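Local coordinates for protein multicopper oxidase (Uncultured bacterium, PDB 4E9X) that probably couples the oxidation of reducing substrates, through a set of bound copper ions, to the reduction of dioxygen to water, at residues N29-P33 / D309-G315; M143-S149 / A165-N171. All blocks are in the same frame, centred on the assembly; numbering follows the deposited sequence.

Contact 1 joins the loop between the first domain's strands 21-28 and 36-40 to the C-terminal tail; contact 2 is the edge strand pair of the second domain. Both segments of contact 2 fall between those of contact 1 in sequence, and the centres lie about 16 Å apart. They touch: Pro33 CD packs 3.6 Å from Asn171 O, Pro33 CB 4.1 Å from Met143 SD, and Phe313 CE1 4.2 Å from Asn171 CB. Trp119, following the copper ligand Met118, packs against Val32 and Pro33 of contact 1 and Met143 and Ser145 of contact 2. Neither supplies a copper ligand; the Val32 and Met143 side chains lie about 11 and 10 Å from a bound copper.

Contact 1: residues N29-P33 / D309-G315; sequences NGQVP and DHDGFKG
A single beta bridge, Gln31 with Lys314 (CA-CA 4.0 Å), ties a loop of the first cupredoxin-like domain to the C-terminal tail. Gly315 N donates to Gly30 O (3.0 Å) and Val32 N to Phe313 O (3.0 Å). The tail approaches through a 3-10 turn at 311-313, closed by Phe313 N to His310 O (3.0 Å); Asn29 and Gly30 have positive phi, and a cis peptide precedes Pro33. Gln31 (chi1 p, chi2 t) uses both ends of its amide: OE1 accepts His310 N (2.9 Å), bridging to the tail, while NE2 donates to Pro33 O (2.9 Å), fixing its own loop. Asn29 ND2 donates to Asp309 OD1 (2.9 Å), and Asn29 OD1 accepts from Thr9 N. Water 1 links Lys314 NZ (2.7 Å, accepting) to Asn29 O (2.7 Å) and Gln31 OE1 (2.6 Å); water 2 donates to Gly30 O (2.8 Å) and Gly315 O (2.6 Å). Tyr297 meets the Phe313 ring edge-to-face, and Pro33 CD makes a CH-pi contact over one face, 3.6 Å from the centroid.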
loop_
_atom_site.group_PDB
_atom_site.type_symbol
_atom_site.label_atom_id
_atom_site.label_comp_id
_atom_site.label_asym_id
_atom_site.label_seq_id
_atom_site.Cartn_x
_atom_site.Cartn_y
_atom_site.Cartn_z
ATOM N N ASN A 29 -23.871 -5.377 19.080
ATOM C CA ASN A 29 -24.307 -6.458 19.955
ATOM C C ASN A 29 -23.249 -6.700 21.018
ATOM O O ASN A 29 -23.097 -7.847 21.504
ATOM C CB ASN A 29 -24.625 -7.728 19.171
ATOM C CG ASN A 29 -25.914 -7.628 18.385
ATOM O OD1 ASN A 29 -26.550 -6.573 18.344
ATOM N ND2 ASN A 29 -26.321 -8.728 17.764
ATOM N N GLY A 30 -22.523 -5.684 21.448
ATOM C CA GLY A 30 -21.590 -5.838 22.538
ATOM C C GLY A 30 -20.379 -6.693 22.214
ATOM O O GLY A 30 -19.752 -7.246 23.101
ATOM N N GLN A 31 -19.991 -6.768 20.915
ATOM C CA GLN A 31 -18.828 -7.600 20.585
ATOM C C GLN A 31 -18.026 -6.894 19.473
ATOM O O GLN A 31 -18.592 -6.091 18.713
ATOM C CB GLN A 31 -19.254 -8.990 20.112
ATOM C CG GLN A 31 -20.285 -8.989 18.951
ATOM C CD GLN A 31 -20.473 -10.413 18.443
ATOM O OE1 GLN A 31 -21.212 -11.200 19.056
ATOM N NE2 GLN A 31 -19.822 -10.740 17.340
ATOM N N VAL A 32 -16.733 -7.251 19.380
ATOM C CA VAL A 32 -15.851 -6.782 18.323
ATOM C C VAL A 32 -15.041 -7.998 17.847
ATOM O O VAL A 32 -14.391 -8.588 18.732
ATOM C CB VAL A 32 -14.897 -5.678 18.714
ATOM C CG1 VAL A 32 -14.104 -5.240 17.483
ATOM C CG2 VAL A 32 -15.690 -4.470 19.307
ATOM N N PRO A 33 -15.036 -8.426 16.587
ATOM C CA PRO A 33 -15.866 -7.937 15.486
ATOM C C PRO A 33 -17.374 -8.035 15.809
ATOM O O PRO A 33 -17.800 -8.809 16.692
ATOM C CB PRO A 33 -15.584 -8.975 14.407
ATOM C CG PRO A 33 -14.217 -9.556 14.705
ATOM C CD PRO A 33 -14.136 -9.542 16.207
ATOM N N ASP A 309 -23.983 -13.942 16.568
ATOM C CA ASP A 309 -23.087 -13.419 17.606
ATOM C C ASP A 309 -22.000 -14.449 17.909
ATOM O O ASP A 309 -22.100 -15.625 17.513
ATOM C CB ASP A 309 -23.798 -13.077 18.914
ATOM C CG ASP A 309 -24.734 -11.888 18.865
ATOM O OD1 ASP A 309 -24.908 -11.269 17.819
ATOM O OD2 ASP A 309 -25.365 -11.606 19.931
ATOM N N HIS A 310 -20.959 -14.013 18.595
ATOM C CA HIS A 310 -19.951 -14.959 19.013
ATOM C C HIS A 310 -19.407 -14.498 20.365
ATOM O O HIS A 310 -18.867 -13.378 20.509
ATOM C CB HIS A 310 -18.805 -15.077 18.005
ATOM C CG HIS A 310 -17.711 -15.991 18.505
ATOM N ND1 HIS A 310 -18.012 -17.209 19.090
ATOM C CD2 HIS A 310 -16.370 -15.836 18.450
ATOM C CE1 HIS A 310 -16.837 -17.778 19.402
ATOM N NE2 HIS A 310 -15.842 -16.967 19.047
ATOM N N ASP A 311 -19.537 -15.386 21.377
ATOM C CA ASP A 311 -19.136 -14.942 22.702
ATOM C C ASP A 311 -17.638 -14.771 22.829
ATOM O O ASP A 311 -17.205 -14.032 23.701
ATOM C CB ASP A 311 -19.662 -15.888 23.799
ATOM C CG ASP A 311 -19.343 -17.346 23.615
ATOM O OD1 ASP A 311 -18.375 -17.666 22.873
ATOM O OD2 ASP A 311 -20.105 -18.195 24.153
ATOM N N GLY A 312 -16.795 -15.350 21.967
ATOM C CA GLY A 312 -15.346 -15.090 22.060
ATOM C C GLY A 312 -15.025 -13.663 21.711
ATOM O O GLY A 312 -13.912 -13.213 21.985
ATOM N N PHE A 313 -15.967 -12.944 21.088
ATOM C CA PHE A 313 -15.729 -11.539 20.702
ATOM C C PHE A 313 -16.433 -10.577 21.640
ATOM O O PHE A 313 -16.316 -9.349 21.453
ATOM C CB PHE A 313 -16.295 -11.310 19.295
ATOM C CG PHE A 313 -15.615 -12.144 18.209
ATOM C CD1 PHE A 313 -14.322 -12.584 18.329
ATOM C CD2 PHE A 313 -16.330 -12.413 17.053
ATOM C CE1 PHE A 313 -13.768 -13.284 17.264
ATOM C CE2 PHE A 313 -15.771 -13.127 15.990
ATOM C CZ PHE A 313 -14.438 -13.555 16.095
ATOM N N LYS A 314 -17.180 -11.052 22.631
ATOM C CA LYS A 314 -17.940 -10.158 23.506
ATOM C C LYS A 314 -17.095 -9.414 24.540
ATOM O O LYS A 314 -16.136 -9.987 25.080
ATOM C CB LYS A 314 -18.996 -10.967 24.290
ATOM C CG LYS A 314 -20.164 -11.347 23.359
ATOM C CD LYS A 314 -21.021 -12.301 24.192
ATOM C CE LYS A 314 -22.220 -12.854 23.511
ATOM N NZ LYS A 314 -23.209 -11.763 23.497
ATOM N N GLY A 315 -17.456 -8.135 24.781
ATOM C CA GLY A 315 -16.755 -7.376 25.825
ATOM C C GLY A 315 -17.623 -7.349 27.080
ATOM O O GLY A 315 -18.720 -7.912 27.176
HETATM O O HOH W 1 -22.551 -10.486 21.187
HETATM O O HOH W 2 -20.721 -8.153 25.589
#

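Contact 2: residues M143-S149 / A165-N171; sequences MMSTWES and ADYFSVN
An antiparallel strand pair ending in a classic beta bulge forms one edge of the second domain's sheet. The axes of 143-147 and 167-170 approach to 4.7 Å, their N-to-C directions 157° apart. Met144-Val170 and Thr146-Phe168 (CA-CA 4.5 and 4.4 Å) are non-hydrogen-bonded pairs; the hydrogen-bonded ones are Ser145-Ser169 (Ser145 N to Ser169 O 3.3 Å, Ser169 N to Ser145 O 3.0 Å) and Trp147-Tyr167 (Trp147 N to Tyr167 O 2.9 Å). The extra bulge residue lets Trp147 O accept two amides, Asp166 N (3.0 Å) and Tyr167 N (3.2 Å). In this cupredoxin-like sheet strand 167-170 is outermost within the chain, its Phe168 stacked on His258 and packed against Pro161 of a neighbouring subunit; on the same face Thr146 CG2 meets the Phe168 ring edge at CD1 (3.6 Å). On the other face the Trp147 side chain (chi1 m) folds back toward Ser169, its NE1 donating to Ser169 OG (2.8 Å), and water 3 joins Met143 O (2.9 Å), Ser145 OG (2.8 Å) and Ser169 OG (2.7 Å). Asp166 OD1 accepts Ser149 N (2.9 Å) and OD2 Ser149 OG (2.6 Å). At the far end Asn171 N donates to Met143 O (2.8 Å), and its OD1 accepts Met143 N (2.8 Å).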
loop_
_atom_site.group_PDB
_atom_site.type_symbol
_atom_site.label_atom_id
_atom_site.label_comp_id
_atom_site.label_asym_id
_atom_site.label_seq_id
_atom_site.Cartn_x
_atom_site.Cartn_y
_atom_site.Cartn_z
ATOM N N MET A 143 -10.307 -9.861 10.122
ATOM C CA MET A 143 -10.521 -8.400 10.037
ATOM C C MET A 143 -9.405 -7.734 10.804
ATOM O O MET A 143 -9.289 -7.908 12.048
ATOM C CB MET A 143 -11.888 -8.065 10.674
ATOM C CG MET A 143 -13.028 -8.829 9.982
ATOM S SD MET A 143 -14.701 -8.264 10.438
ATOM C CE MET A 143 -14.785 -6.736 9.507
ATOM N N MET A 144 -8.548 -7.024 10.111
ATOM C CA MET A 144 -7.366 -6.421 10.730
ATOM C C MET A 144 -7.638 -4.994 11.146
ATOM O O MET A 144 -8.359 -4.270 10.456
ATOM C CB MET A 144 -6.163 -6.437 9.765
ATOM C CG MET A 144 -5.317 -7.718 9.848
ATOM S SD MET A 144 -6.176 -9.241 9.409
ATOM C CE MET A 144 -6.508 -8.910 7.663
ATOM N N SER A 145 -7.087 -4.566 12.293
ATOM C CA SER A 145 -7.222 -3.195 12.762
ATOM C C SER A 145 -6.045 -2.906 13.697
ATOM O O SER A 145 -5.187 -3.740 13.993
ATOM C CB SER A 145 -8.562 -2.931 13.413
ATOM O OG SER A 145 -8.695 -3.633 14.634
ATOM N N THR A 146 -6.056 -1.633 14.092
ATOM C CA THR A 146 -4.998 -1.117 14.961
ATOM C C THR A 146 -5.600 -0.383 16.153
ATOM O O THR A 146 -6.772 0.003 16.143
ATOM C CB THR A 146 -3.995 -0.177 14.225
ATOM O OG1 THR A 146 -4.626 1.085 14.009
ATOM C CG2 THR A 146 -3.589 -0.795 12.891
ATOM N N TRP A 147 -4.789 -0.151 17.179
ATOM C CA TRP A 147 -5.291 0.378 18.446
ATOM C C TRP A 147 -4.277 1.390 18.981
ATOM O O TRP A 147 -3.089 1.200 18.833
ATOM C CB TRP A 147 -5.479 -0.700 19.511
ATOM C CG TRP A 147 -6.335 -1.836 18.983
ATOM C CD1 TRP A 147 -5.864 -2.915 18.264
ATOM C CD2 TRP A 147 -7.738 -1.993 19.085
ATOM N NE1 TRP A 147 -6.926 -3.752 17.919
ATOM C CE2 TRP A 147 -8.079 -3.200 18.414
ATOM C CE3 TRP A 147 -8.750 -1.202 19.681
ATOM C CZ2 TRP A 147 -9.404 -3.660 18.331
ATOM C CZ3 TRP A 147 -10.050 -1.702 19.570
ATOM C CH2 TRP A 147 -10.384 -2.901 18.913
ATOM N N GLU A 148 -4.796 2.430 19.634
ATOM C CA GLU A 148 -3.950 3.486 20.218
ATOM C C GLU A 148 -4.084 3.422 21.727
ATOM O O GLU A 148 -5.114 3.838 22.268
ATOM C CB GLU A 148 -4.438 4.853 19.726
ATOM C CG GLU A 148 -4.306 4.940 18.205
ATOM C CD GLU A 148 -5.118 6.028 17.567
ATOM O OE1 GLU A 148 -5.722 6.791 18.358
ATOM O OE2 GLU A 148 -5.208 6.174 16.343
ATOM N N SER A 149 -3.110 2.882 22.445
ATOM C CA SER A 149 -3.312 2.636 23.869
ATOM C C SER A 149 -3.588 3.909 24.661
ATOM O O SER A 149 -4.267 3.800 25.706
ATOM C CB SER A 149 -2.094 1.896 24.469
ATOM O OG SER A 149 -0.944 2.711 24.493
ATOM N N ALA A 165 -0.529 4.495 17.040
ATOM C CA ALA A 165 -1.101 3.119 16.992
ATOM C C ALA A 165 0.009 2.182 17.408
ATOM O O ALA A 165 0.991 2.056 16.689
ATOM C CB ALA A 165 -1.689 2.814 15.620
ATOM N N ASP A 166 -0.133 1.588 18.595
ATOM C CA ASP A 166 0.920 0.805 19.175
ATOM C C ASP A 166 0.486 -0.637 19.454
ATOM O O ASP A 166 1.309 -1.435 19.921
ATOM C CB ASP A 166 1.475 1.433 20.452
ATOM C CG ASP A 166 0.415 1.815 21.475
ATOM O OD1 ASP A 166 -0.787 1.739 21.213
ATOM O OD2 ASP A 166 0.807 2.233 22.601
ATOM N N TYR A 167 -0.740 -1.004 19.120
ATOM C CA TYR A 167 -1.170 -2.400 19.181
ATOM C C TYR A 167 -1.955 -2.703 17.896
ATOM O O TYR A 167 -2.474 -1.835 17.229
ATOM C CB TYR A 167 -2.028 -2.729 20.382
ATOM C CG TYR A 167 -1.341 -2.690 21.732
ATOM C CD1 TYR A 167 -1.020 -3.853 22.404
ATOM C CD2 TYR A 167 -1.076 -1.439 22.325
ATOM C CE1 TYR A 167 -0.398 -3.818 23.678
ATOM C CE2 TYR A 167 -0.462 -1.413 23.582
ATOM C CZ TYR A 167 -0.129 -2.581 24.258
ATOM O OH TYR A 167 0.478 -2.502 25.503
ATOM N N PHE A 168 -1.913 -3.977 17.525
ATOM C CA PHE A 168 -2.360 -4.472 16.199
ATOM C C PHE A 168 -3.095 -5.798 16.336
ATOM O O PHE A 168 -2.716 -6.580 17.219
ATOM C CB PHE A 168 -1.169 -4.597 15.222
ATOM C CG PHE A 168 -0.323 -3.328 15.198
ATOM C CD1 PHE A 168 -0.684 -2.297 14.329
ATOM C CD2 PHE A 168 0.750 -3.174 16.072
ATOM C CE1 PHE A 168 0.035 -1.112 14.357
ATOM C CE2 PHE A 168 1.465 -1.967 16.095
ATOM C CZ PHE A 168 1.082 -0.952 15.236
ATOM N N SER A 169 -4.094 -6.079 15.514
ATOM C CA SER A 169 -4.858 -7.281 15.771
ATOM C C SER A 169 -5.450 -7.873 14.506
ATOM O O SER A 169 -5.599 -7.227 13.460
ATOM C CB SER A 169 -6.011 -6.978 16.757
ATOM O OG SER A 169 -6.845 -5.914 16.216
ATOM N N VAL A 170 -5.839 -9.146 14.643
ATOM C CA VAL A 170 -6.815 -9.761 13.769
ATOM C C VAL A 170 -8.016 -10.109 14.638
ATOM O O VAL A 170 -7.861 -10.687 15.727
ATOM C CB VAL A 170 -6.234 -10.991 13.019
ATOM C CG1 VAL A 170 -5.600 -12.013 13.953
ATOM C CG2 VAL A 170 -7.348 -11.662 12.158
ATOM N N ASN A 171 -9.209 -9.763 14.192
ATOM C CA ASN A 171 -10.473 -10.001 14.924
ATOM C C ASN A 171 -10.351 -9.518 16.355
ATOM O O ASN A 171 -10.790 -10.199 17.291
ATOM C CB ASN A 171 -10.894 -11.466 14.834
ATOM C CG ASN A 171 -11.213 -11.820 13.383
ATOM O OD1 ASN A 171 -11.280 -10.935 12.544
ATOM N ND2 ASN A 171 -11.361 -13.115 13.069
HETATM O O HOH W 3 -8.862 -6.469 14.492
#